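PDB 1VYD: cytochrome c2 from Rhodobacter capsulatus, which carries electrons through its covalently bound heme, serving as donor to the oxidized bacteriochlorophyll in photosynthetic photophosphorylation and possibly also acting in respiration. Local coordinates for residues E26-A31 against A108-S113; D55-L60 against F65-E70; A73-V76 against F82-E85. The protein carries 1 engineered substitution. One frame throughout, in Å; residues are numbered along the deposited sequence.

How the interactions relate
Interaction 1 is the slightest of the three: it buries 68 Å², is only partly buried, and joins strand 26-28 to the helix 104-113 through the end of one tyrosine. Interactions 2 and 3 bury 191 and 187 Å², are mostly buried contacts with centres about 9 Å apart, and share helix 69-77 and the heme; T74 lies at the exposed margin of interaction 3. Their aromatic residues interlock, with W67 against Y75 and F65 against F82. The chemistry differs with place: interaction 2 adds a hydrogen bond to a propionate, whereas interaction 3 is aromatic and apolar beside the porphyrin. E69 of 65-70 packs on A108, A109 and A112, tying interaction 2 to interaction 1.

Interaction 1 of 3, residues E26-A31 against A108-S113; sequences EIVKGA and AAYLAS
V28 and Y110 make the main contact here, where the phenol oxygen of the tyrosine runs up against one methyl of the valine. Y110 OH stands 3.6 Å from V28 CG2, and the two side chains meet at a slant. The separation indicates van der Waals contact between a polar atom and a methyl group. CG2 rather than CG1 does the touching because chi1 of V28 (172°) sets CG2 opposite the carbonyl carbon. I27 adds a looser approach at the margin, with its CG2 4.4 Å from the same Y110 OH. The backbones remain well apart, the nearest CA atoms being those of I27 and L111 at 10.9 Å, which leaves the tyrosine's length to bridge strand and helix.

Two successive residues can point the same way because the chain forms a classic beta bulge: I27 and V28 both face I19 on the neighbouring antiparallel strand 19-20. The helical psi of I27, -41°, marks the break in the extended chain. V28 also pairs with I19 through the backbone, and I19 packs on both Y110 and L111, so the short hairpin lies against helix 104-113, the C-terminal helix of the cytochrome c fold.

Farther out, Y110 touches E7 and S113 touches A3, both on helix 3-9, the N-terminal helix. Three residues on from Y110, S113 OG donates to Y110 O at 3.2 Å, coming from above the carbonyl plane. The Y110 side chain lies about 8 Å from the heme, beyond direct contact.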
loop_
_atom_site.group_PDB
_atom_site.type_symbol
_atom_site.label_atom_id
_atom_site.label_comp_id
_atom_site.label_asym_id
_atom_site.label_seq_id
_atom_site.Cartn_x
_atom_site.Cartn_y
_atom_site.Cartn_z
ATOM N N GLU A 26 -7.118 7.087 -15.137
ATOM C CA GLU A 26 -7.535 6.909 -13.751
ATOM C C GLU A 26 -8.142 5.535 -13.538
ATOM O O GLU A 26 -9.322 5.467 -13.854
ATOM C CB GLU A 26 -8.573 7.978 -13.351
ATOM C CG GLU A 26 -7.935 9.320 -13.195
ATOM C CD GLU A 26 -8.739 10.562 -13.016
ATOM O OE1 GLU A 26 -9.586 11.017 -13.815
ATOM O OE2 GLU A 26 -8.530 11.249 -11.963
ATOM N N ILE A 27 -7.412 4.526 -13.108
ATOM C CA ILE A 27 -8.134 3.230 -12.980
ATOM C C ILE A 27 -9.070 3.320 -11.790
ATOM O O ILE A 27 -10.231 2.942 -11.831
ATOM C CB ILE A 27 -7.042 2.183 -12.977
ATOM C CG1 ILE A 27 -6.197 2.388 -14.262
ATOM C CG2 ILE A 27 -7.627 0.812 -12.741
ATOM C CD1 ILE A 27 -4.973 1.529 -14.260
ATOM N N VAL A 28 -8.634 3.936 -10.664
ATOM C CA VAL A 28 -9.560 4.144 -9.563
ATOM C C VAL A 28 -9.360 5.659 -9.233
ATOM O O VAL A 28 -8.260 6.073 -8.879
ATOM C CB VAL A 28 -9.395 3.345 -8.266
ATOM C CG1 VAL A 28 -10.366 3.889 -7.178
ATOM C CG2 VAL A 28 -9.569 1.866 -8.448
ATOM N N LYS A 29 -10.471 6.378 -9.304
ATOM C CA LYS A 29 -10.422 7.776 -8.944
ATOM C C LYS A 29 -10.668 7.827 -7.442
ATOM O O LYS A 29 -11.697 7.313 -7.030
ATOM C CB LYS A 29 -11.509 8.569 -9.663
ATOM C CG LYS A 29 -11.430 10.091 -9.384
ATOM C CD LYS A 29 -12.519 10.738 -10.298
ATOM C CE LYS A 29 -12.108 12.123 -10.754
ATOM N NZ LYS A 29 -12.589 13.187 -9.784
ATOM N N GLY A 30 -9.746 8.091 -6.574
ATOM C CA GLY A 30 -10.001 8.120 -5.147
ATOM C C GLY A 30 -9.522 9.494 -4.620
ATOM O O GLY A 30 -9.367 10.459 -5.405
ATOM N N ALA A 31 -9.024 9.429 -3.379
ATOM C CA ALA A 31 -8.498 10.683 -2.799
ATOM C C ALA A 31 -6.976 10.724 -3.029
ATOM O O ALA A 31 -6.352 9.819 -3.591
ATOM C CB ALA A 31 -8.827 10.792 -1.321
ATOM N N ALA A 108 -4.396 -7.212 -2.349
ATOM C CA ALA A 108 -3.047 -7.408 -2.784
ATOM C C ALA A 108 -2.935 -7.996 -4.182
ATOM O O ALA A 108 -2.207 -7.389 -4.993
ATOM C CB ALA A 108 -2.238 -8.304 -1.856
ATOM N N ALA A 109 -3.706 -9.013 -4.498
ATOM C CA ALA A 109 -3.784 -9.625 -5.832
ATOM C C ALA A 109 -4.394 -8.621 -6.811
ATOM O O ALA A 109 -3.986 -8.491 -7.956
ATOM C CB ALA A 109 -4.727 -10.833 -5.876
ATOM N N TYR A 110 -5.437 -7.899 -6.354
ATOM C CA TYR A 110 -6.014 -6.878 -7.212
ATOM C C TYR A 110 -4.962 -5.791 -7.538
ATOM O O TYR A 110 -4.979 -5.245 -8.638
ATOM C CB TYR A 110 -7.246 -6.256 -6.524
ATOM C CG TYR A 110 -7.732 -5.002 -7.207
ATOM C CD1 TYR A 110 -8.239 -5.088 -8.503
ATOM C CD2 TYR A 110 -7.640 -3.760 -6.624
ATOM C CE1 TYR A 110 -8.647 -3.966 -9.218
ATOM C CE2 TYR A 110 -8.094 -2.593 -7.264
ATOM C CZ TYR A 110 -8.516 -2.714 -8.578
ATOM O OH TYR A 110 -8.959 -1.583 -9.250
ATOM N N LEU A 111 -4.124 -5.334 -6.616
ATOM C CA LEU A 111 -3.127 -4.314 -6.941
ATOM C C LEU A 111 -2.077 -4.822 -7.934
ATOM O O LEU A 111 -1.688 -4.074 -8.845
ATOM C CB LEU A 111 -2.461 -3.710 -5.687
ATOM C CG LEU A 111 -3.389 -2.941 -4.732
ATOM C CD1 LEU A 111 -2.784 -2.741 -3.342
ATOM C CD2 LEU A 111 -3.717 -1.587 -5.327
ATOM N N ALA A 112 -1.681 -6.097 -7.886
ATOM C CA ALA A 112 -0.724 -6.657 -8.844
ATOM C C ALA A 112 -1.329 -6.790 -10.242
ATOM O O ALA A 112 -0.611 -6.665 -11.244
ATOM C CB ALA A 112 -0.260 -8.088 -8.463
ATOM N N SER A 113 -2.644 -7.018 -10.333
ATOM C CA SER A 113 -3.221 -7.299 -11.631
ATOM C C SER A 113 -3.540 -6.044 -12.421
ATOM O O SER A 113 -3.763 -6.115 -13.636
ATOM C CB SER A 113 -4.530 -8.088 -11.454
ATOM O OG SER A 113 -5.555 -7.168 -11.090
#

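Interaction 2 of 3, residues D55-L60 against F65-E70; sequences DSIVAL and FAWTEE. With HEM (protoporphyrin IX containing Fe), chain C.
Part of the propionate end of the cytochrome c heme pocket is formed here by I57 of helix 55-62 and W67 of the chain leading into helix 69-77, backed by L60 and F65. W67 gives the contact its polar bond to the heme: its NE1 donates to heme O1A at 3.0 Å with an N-H...O angle of 169°, a nearly straight bond lying near the indole plane. R43 and Y53 also hydrogen-bond the heme. I57 CD1 reaches the same edge of the indole, 4.0 Å from W67 CZ2, and lies 3.3 Å from O1A of the heme. Its extended side chain (chi1 -171°, chi2 174°) carries CD1 to this point, while I57 CG2 lies 3.9 Å from CGD of the other propionate. One isoleucine therefore packs beside both carboxylates, and on the A propionate a methyl and an N-H meet the same oxygen.

L60 and F65 form the apolar half of the contact. The leucine's CD2 is 3.7 Å from F65 CD2, approaching the ring at a slant, while its CD1 lies against F65 CB and CG. F65 CB also closes to 3.4 Å on L60 O, a carbonyl that accepts from S63 OG in the intervening turn. F65 CE2, which L60 CD2 also nears, meets the indole as well: it sits 3.6 Å above the W67 plane, offset toward the rim, and W67 CE3 lies at the phenyl edge. Y75 and I72 of helix 69-77 also pack on W67, consistent with a tightly fixed indole orientation. A buried tryptophan whose indole N-H holds a propionate is a hallmark of the mitochondrial-type cytochrome c fold.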
loop_
_atom_site.group_PDB
_atom_site.type_symbol
_atom_site.label_atom_id
_atom_site.label_comp_id
_atom_site.label_asym_id
_atom_site.label_seq_id
_atom_site.Cartn_x
_atom_site.Cartn_y
_atom_site.Cartn_z
ATOM N N ASP A 55 8.608 8.971 8.553
ATOM C CA ASP A 55 9.961 8.455 8.498
ATOM C C ASP A 55 10.140 6.991 8.571
ATOM O O ASP A 55 11.051 6.455 7.917
ATOM C CB ASP A 55 10.703 9.300 9.559
ATOM C CG ASP A 55 10.415 8.803 10.939
ATOM O OD1 ASP A 55 9.217 8.552 11.277
ATOM O OD2 ASP A 55 11.437 8.626 11.658
ATOM N N SER A 56 9.368 6.162 9.290
ATOM C CA SER A 56 9.605 4.737 9.322
ATOM C C SER A 56 9.475 3.974 8.025
ATOM O O SER A 56 10.229 3.009 7.770
ATOM C CB SER A 56 8.547 3.966 10.211
ATOM O OG SER A 56 8.457 4.755 11.370
ATOM N N ILE A 57 8.398 4.283 7.285
ATOM C CA ILE A 57 8.158 3.629 6.018
ATOM C C ILE A 57 9.302 4.050 5.069
ATOM O O ILE A 57 9.759 3.226 4.263
ATOM C CB ILE A 57 6.784 3.896 5.419
ATOM C CG1 ILE A 57 6.690 2.909 4.221
ATOM C CG2 ILE A 57 6.652 5.340 4.970
ATOM C CD1 ILE A 57 5.338 2.887 3.529
ATOM N N VAL A 58 9.807 5.289 5.203
ATOM C CA VAL A 58 10.996 5.589 4.336
ATOM C C VAL A 58 12.241 4.784 4.688
ATOM O O VAL A 58 12.947 4.263 3.815
ATOM C CB VAL A 58 11.195 7.106 4.506
ATOM C CG1 VAL A 58 12.552 7.585 4.006
ATOM C CG2 VAL A 58 10.036 7.797 3.779
ATOM N N ALA A 59 12.562 4.590 5.998
ATOM C CA ALA A 59 13.710 3.824 6.487
ATOM C C ALA A 59 13.550 2.371 6.049
ATOM O O ALA A 59 14.438 1.627 5.680
ATOM C CB ALA A 59 13.757 3.841 8.054
ATOM N N LEU A 60 12.277 1.920 6.012
ATOM C CA LEU A 60 11.984 0.589 5.525
ATOM C C LEU A 60 12.362 0.487 4.060
ATOM O O LEU A 60 13.046 -0.460 3.684
ATOM C CB LEU A 60 10.534 0.256 5.844
ATOM C CG LEU A 60 10.115 -1.137 5.273
ATOM C CD1 LEU A 60 10.911 -2.262 5.911
ATOM C CD2 LEU A 60 8.618 -1.205 5.310
ATOM N N PHE A 65 13.773 -2.981 1.090
ATOM C CA PHE A 65 12.437 -3.493 1.010
ATOM C C PHE A 65 11.587 -2.887 -0.117
ATOM O O PHE A 65 11.235 -1.714 -0.187
ATOM C CB PHE A 65 11.821 -3.320 2.403
ATOM C CG PHE A 65 10.417 -3.898 2.470
ATOM C CD1 PHE A 65 10.268 -5.200 2.910
ATOM C CD2 PHE A 65 9.299 -3.107 2.172
ATOM C CE1 PHE A 65 9.003 -5.751 3.041
ATOM C CE2 PHE A 65 8.032 -3.674 2.322
ATOM C CZ PHE A 65 7.862 -4.991 2.703
ATOM N N ALA A 66 11.043 -3.815 -0.923
ATOM C CA ALA A 66 10.078 -3.583 -1.938
ATOM C C ALA A 66 8.831 -4.428 -1.582
ATOM O O ALA A 66 8.996 -5.556 -1.138
ATOM C CB ALA A 66 10.619 -3.974 -3.297
ATOM N N TRP A 67 7.631 -3.833 -1.755
ATOM C CA TRP A 67 6.441 -4.570 -1.475
ATOM C C TRP A 67 6.187 -5.761 -2.388
ATOM O O TRP A 67 6.160 -5.653 -3.608
ATOM C CB TRP A 67 5.200 -3.652 -1.716
ATOM C CG TRP A 67 5.203 -2.475 -0.795
ATOM C CD1 TRP A 67 5.458 -1.155 -1.112
ATOM C CD2 TRP A 67 4.834 -2.502 0.572
ATOM N NE1 TRP A 67 5.282 -0.363 -0.025
ATOM C CE2 TRP A 67 4.956 -1.188 1.054
ATOM C CE3 TRP A 67 4.442 -3.526 1.458
ATOM C CZ2 TRP A 67 4.690 -0.880 2.395
ATOM C CZ3 TRP A 67 4.229 -3.237 2.773
ATOM C CH2 TRP A 67 4.348 -1.896 3.239
ATOM N N THR A 68 5.541 -6.776 -1.785
ATOM C CA THR A 68 5.105 -7.980 -2.477
ATOM C C THR A 68 3.633 -8.085 -2.090
ATOM O O THR A 68 3.234 -7.387 -1.136
ATOM C CB THR A 68 5.877 -9.233 -2.010
ATOM O OG1 THR A 68 5.698 -9.473 -0.611
ATOM C CG2 THR A 68 7.368 -9.090 -2.273
ATOM N N GLU A 69 2.820 -8.897 -2.715
ATOM C CA GLU A 69 1.424 -9.089 -2.367
ATOM C C GLU A 69 1.242 -9.565 -0.934
ATOM O O GLU A 69 0.332 -9.082 -0.241
ATOM C CB GLU A 69 0.806 -10.156 -3.274
ATOM C CG GLU A 69 0.598 -9.591 -4.688
ATOM C CD GLU A 69 -0.119 -10.641 -5.532
ATOM O OE1 GLU A 69 -1.147 -11.216 -5.110
ATOM O OE2 GLU A 69 0.432 -10.916 -6.622
ATOM N N GLU A 70 2.083 -10.514 -0.535
ATOM C CA GLU A 70 2.057 -11.093 0.805
ATOM C C GLU A 70 2.422 -10.033 1.816
ATOM O O GLU A 70 1.756 -9.999 2.848
ATOM C CB GLU A 70 3.070 -12.267 0.871
ATOM C CG GLU A 70 3.020 -13.037 2.174
ATOM C CD GLU A 70 4.084 -14.105 2.327
ATOM O OE1 GLU A 70 5.299 -13.864 2.048
ATOM O OE2 GLU A 70 3.738 -15.222 2.828
HETATM C CHA HEM C . 0.551 3.967 2.566
HETATM C CHB HEM C . -2.160 0.303 0.842
HETATM C CHC HEM C . -6.061 2.194 3.071
HETATM C CHD HEM C . -3.509 6.234 4.038
HETATM C C1A HEM C . 0.137 2.773 1.984
HETATM C C2A HEM C . 0.989 1.819 1.305
HETATM C C3A HEM C . 0.229 0.838 0.869
HETATM C C4A HEM C . -1.120 1.125 1.251
HETATM C CMA HEM C . 0.477 -0.465 0.074
HETATM C CAA HEM C . 2.537 2.025 1.160
HETATM C CBA HEM C . 2.813 2.752 -0.134
HETATM C CGA HEM C . 4.246 3.072 -0.505
HETATM O O1A HEM C . 5.196 2.671 0.228
HETATM O O2A HEM C . 4.334 3.865 -1.472
HETATM C C1B HEM C . -3.430 0.559 1.321
HETATM C C2B HEM C . -4.533 -0.349 1.116
HETATM C C3B HEM C . -5.575 0.176 1.776
HETATM C C4B HEM C . -5.194 1.428 2.343
HETATM C CMB HEM C . -4.460 -1.657 0.256
HETATM C CAB HEM C . -6.984 -0.427 2.002
HETATM C CBB HEM C . -7.086 -1.718 2.496
HETATM C C1C HEM C . -5.679 3.458 3.510
HETATM C C2C HEM C . -6.598 4.413 4.115
HETATM C C3C HEM C . -5.901 5.495 4.400
HETATM C C4C HEM C . -4.529 5.290 3.968
HETATM C CMC HEM C . -8.095 4.096 4.283
HETATM C CAC HEM C . -6.314 6.774 5.159
HETATM C CBC HEM C . -7.249 6.791 6.164
HETATM C C1D HEM C . -2.200 5.970 3.680
HETATM C C2D HEM C . -1.089 6.827 3.999
HETATM C C3D HEM C . 0.030 6.201 3.590
HETATM C C4D HEM C . -0.341 4.908 3.065
HETATM C CMD HEM C . -1.263 8.215 4.638
HETATM C CAD HEM C . 1.489 6.627 3.733
HETATM C CBD HEM C . 2.033 5.916 5.025
HETATM C CGD HEM C . 3.102 6.644 5.791
HETATM O O1D HEM C . 3.295 6.155 6.931
HETATM O O2D HEM C . 3.602 7.738 5.379
HETATM N NA HEM C . -1.139 2.321 1.929
HETATM N NB HEM C . -3.858 1.646 2.019
HETATM N NC HEM C . -4.418 4.007 3.441
HETATM N ND HEM C . -1.726 4.780 3.136
HETATM FE FE HEM C . -2.779 3.191 2.648
#

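Interaction 3 of 3, residues A73-V76 against F82-E85; sequences ATYV and FLKE. With HEM (protoporphyrin IX containing Fe), chain C.
Y75 meets F82 first with its CB, which lies over one face of the phenyl ring, 4.0 Å from the centroid and only 14° off the ring normal, a CH-pi contact. The tyrosine's CG stands opposite its own backbone N (chi1 163°), and from there the ring runs past the phenylalanine toward the heme. Y75 CD1 is 3.8 Å from F82 CD2, and the rings form an offset edge-to-face pair: the tyrosine presents its edge to the phenylalanine face, with centroids 5.7 Å apart and planes at 78°.

Helices 69-77 and 79-87 follow each other almost directly in the cytochrome c fold, and this pair packs across the bend between them, beside the heme pocket. One step farther along the ring, Y75 CE1 has L83 CD1 near its plane at 4.3 Å. Across the ring from CE1, Y75 CE2 approaches heme C3A obliquely at 3.7 Å. The tip, Y75 OH, ends 3.5 Å from the methine carbon CHA of the heme, and the side chain also touches M96, the axial methionine ligand of the iron.

T74 flanks the phenylalanine from the preceding position: its CG2 lies at the ring edge, 4.0 Å from F82 CD1, and its OG1 makes a weak hydrogen bond to E70 O. V76 points away from helix 79-87 and places CG2 3.4 Å from the heme methyl CMB.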
loop_
_atom_site.group_PDB
_atom_site.type_symbol
_atom_site.label_atom_id
_atom_site.label_comp_id
_atom_site.label_asym_id
_atom_site.label_seq_id
_atom_site.Cartn_x
_atom_site.Cartn_y
_atom_site.Cartn_z
ATOM N N ALA A 73 -0.713 -7.603 1.985
ATOM C CA ALA A 73 -1.726 -8.302 2.781
ATOM C C ALA A 73 -1.480 -8.233 4.274
ATOM O O ALA A 73 -2.454 -8.066 5.004
ATOM C CB ALA A 73 -1.701 -9.839 2.543
ATOM N N THR A 74 -0.237 -8.364 4.740
ATOM C CA THR A 74 -0.013 -8.289 6.204
ATOM C C THR A 74 0.031 -6.857 6.675
ATOM O O THR A 74 -0.302 -6.517 7.812
ATOM C CB THR A 74 1.355 -8.918 6.564
ATOM O OG1 THR A 74 1.427 -10.298 6.129
ATOM C CG2 THR A 74 1.597 -8.898 8.054
ATOM N N TYR A 75 0.634 -5.955 5.864
ATOM C CA TYR A 75 0.782 -4.557 6.323
ATOM C C TYR A 75 -0.567 -3.893 6.542
ATOM O O TYR A 75 -0.754 -3.153 7.483
ATOM C CB TYR A 75 1.509 -3.741 5.270
ATOM C CG TYR A 75 1.396 -2.226 5.378
ATOM C CD1 TYR A 75 2.121 -1.471 6.304
ATOM C CD2 TYR A 75 0.615 -1.534 4.457
ATOM C CE1 TYR A 75 2.132 -0.089 6.278
ATOM C CE2 TYR A 75 0.628 -0.162 4.390
ATOM C CZ TYR A 75 1.355 0.547 5.341
ATOM O OH TYR A 75 1.343 1.936 5.270
ATOM N N VAL A 76 -1.518 -4.107 5.687
ATOM C CA VAL A 76 -2.890 -3.543 5.616
ATOM C C VAL A 76 -3.729 -4.027 6.776
ATOM O O VAL A 76 -4.569 -3.321 7.331
ATOM C CB VAL A 76 -3.243 -3.962 4.164
ATOM C CG1 VAL A 76 -4.367 -4.954 3.946
ATOM C CG2 VAL A 76 -3.324 -2.829 3.182
ATOM N N PHE A 82 3.214 -3.902 11.556
ATOM C CA PHE A 82 4.098 -4.344 10.502
ATOM C C PHE A 82 5.412 -3.582 10.580
ATOM O O PHE A 82 6.488 -4.171 10.493
ATOM C CB PHE A 82 3.423 -4.066 9.163
ATOM C CG PHE A 82 4.240 -4.556 7.985
ATOM C CD1 PHE A 82 4.150 -5.887 7.625
ATOM C CD2 PHE A 82 5.041 -3.697 7.276
ATOM C CE1 PHE A 82 4.874 -6.347 6.545
ATOM C CE2 PHE A 82 5.780 -4.149 6.201
ATOM C CZ PHE A 82 5.688 -5.456 5.838
ATOM N N LEU A 83 5.264 -2.255 10.655
ATOM C CA LEU A 83 6.463 -1.417 10.638
ATOM C C LEU A 83 7.351 -1.727 11.842
ATOM O O LEU A 83 8.563 -1.918 11.612
ATOM C CB LEU A 83 6.068 0.049 10.464
ATOM C CG LEU A 83 5.453 0.346 9.082
ATOM C CD1 LEU A 83 4.919 1.789 8.984
ATOM C CD2 LEU A 83 6.430 0.139 7.915
ATOM N N LYS A 84 6.772 -1.804 13.049
ATOM C CA LYS A 84 7.577 -2.138 14.241
ATOM C C LYS A 84 8.388 -3.425 14.080
ATOM O O LYS A 84 9.613 -3.437 14.296
ATOM C CB LYS A 84 6.707 -2.306 15.503
ATOM C CG LYS A 84 5.719 -1.167 15.673
ATOM C CD LYS A 84 5.517 -0.754 17.117
ATOM C CE LYS A 84 4.427 0.313 17.204
ATOM N NZ LYS A 84 3.174 -0.421 16.798
ATOM N N GLU A 85 7.783 -4.501 13.649
ATOM C CA GLU A 85 8.447 -5.752 13.351
ATOM C C GLU A 85 9.530 -5.719 12.278
ATOM O O GLU A 85 10.685 -6.119 12.549
ATOM C CB GLU A 85 7.366 -6.798 12.985
ATOM C CG GLU A 85 7.952 -8.193 13.048
ATOM C CD GLU A 85 6.980 -9.320 12.776
ATOM O OE1 GLU A 85 7.173 -9.993 11.705
ATOM O OE2 GLU A 85 6.066 -9.526 13.652
HETATM C CHA HEM C . 0.551 3.967 2.566
HETATM C CHB HEM C . -2.160 0.303 0.842
HETATM C CHC HEM C . -6.061 2.194 3.071
HETATM C CHD HEM C . -3.509 6.234 4.038
HETATM C C1A HEM C . 0.137 2.773 1.984
HETATM C C2A HEM C . 0.989 1.819 1.305
HETATM C C3A HEM C . 0.229 0.838 0.869
HETATM C C4A HEM C . -1.120 1.125 1.251
HETATM C CMA HEM C . 0.477 -0.465 0.074
HETATM C CAA HEM C . 2.537 2.025 1.160
HETATM C CBA HEM C . 2.813 2.752 -0.134
HETATM C CGA HEM C . 4.246 3.072 -0.505
HETATM O O1A HEM C . 5.196 2.671 0.228
HETATM O O2A HEM C . 4.334 3.865 -1.472
HETATM C C1B HEM C . -3.430 0.559 1.321
HETATM C C2B HEM C . -4.533 -0.349 1.116
HETATM C C3B HEM C . -5.575 0.176 1.776
HETATM C C4B HEM C . -5.194 1.428 2.343
HETATM C CMB HEM C . -4.460 -1.657 0.256
HETATM C CAB HEM C . -6.984 -0.427 2.002
HETATM C CBB HEM C . -7.086 -1.718 2.496
HETATM C C1C HEM C . -5.679 3.458 3.510
HETATM C C2C HEM C . -6.598 4.413 4.115
HETATM C C3C HEM C . -5.901 5.495 4.400
HETATM C C4C HEM C . -4.529 5.290 3.968
HETATM C CMC HEM C . -8.095 4.096 4.283
HETATM C CAC HEM C . -6.314 6.774 5.159
HETATM C CBC HEM C . -7.249 6.791 6.164
HETATM C C1D HEM C . -2.200 5.970 3.680
HETATM C C2D HEM C . -1.089 6.827 3.999
HETATM C C3D HEM C . 0.030 6.201 3.590
HETATM C C4D HEM C . -0.341 4.908 3.065
HETATM C CMD HEM C . -1.263 8.215 4.638
HETATM C CAD HEM C . 1.489 6.627 3.733
HETATM C CBD HEM C . 2.033 5.916 5.025
HETATM C CGD HEM C . 3.102 6.644 5.791
HETATM O O1D HEM C . 3.295 6.155 6.931
HETATM O O2D HEM C . 3.602 7.738 5.379
HETATM N NA HEM C . -1.139 2.321 1.929
HETATM N NB HEM C . -3.858 1.646 2.019
HETATM N NC HEM C . -4.418 4.007 3.441
HETATM N ND HEM C . -1.726 4.780 3.136
HETATM FE FE HEM C . -2.779 3.191 2.648
#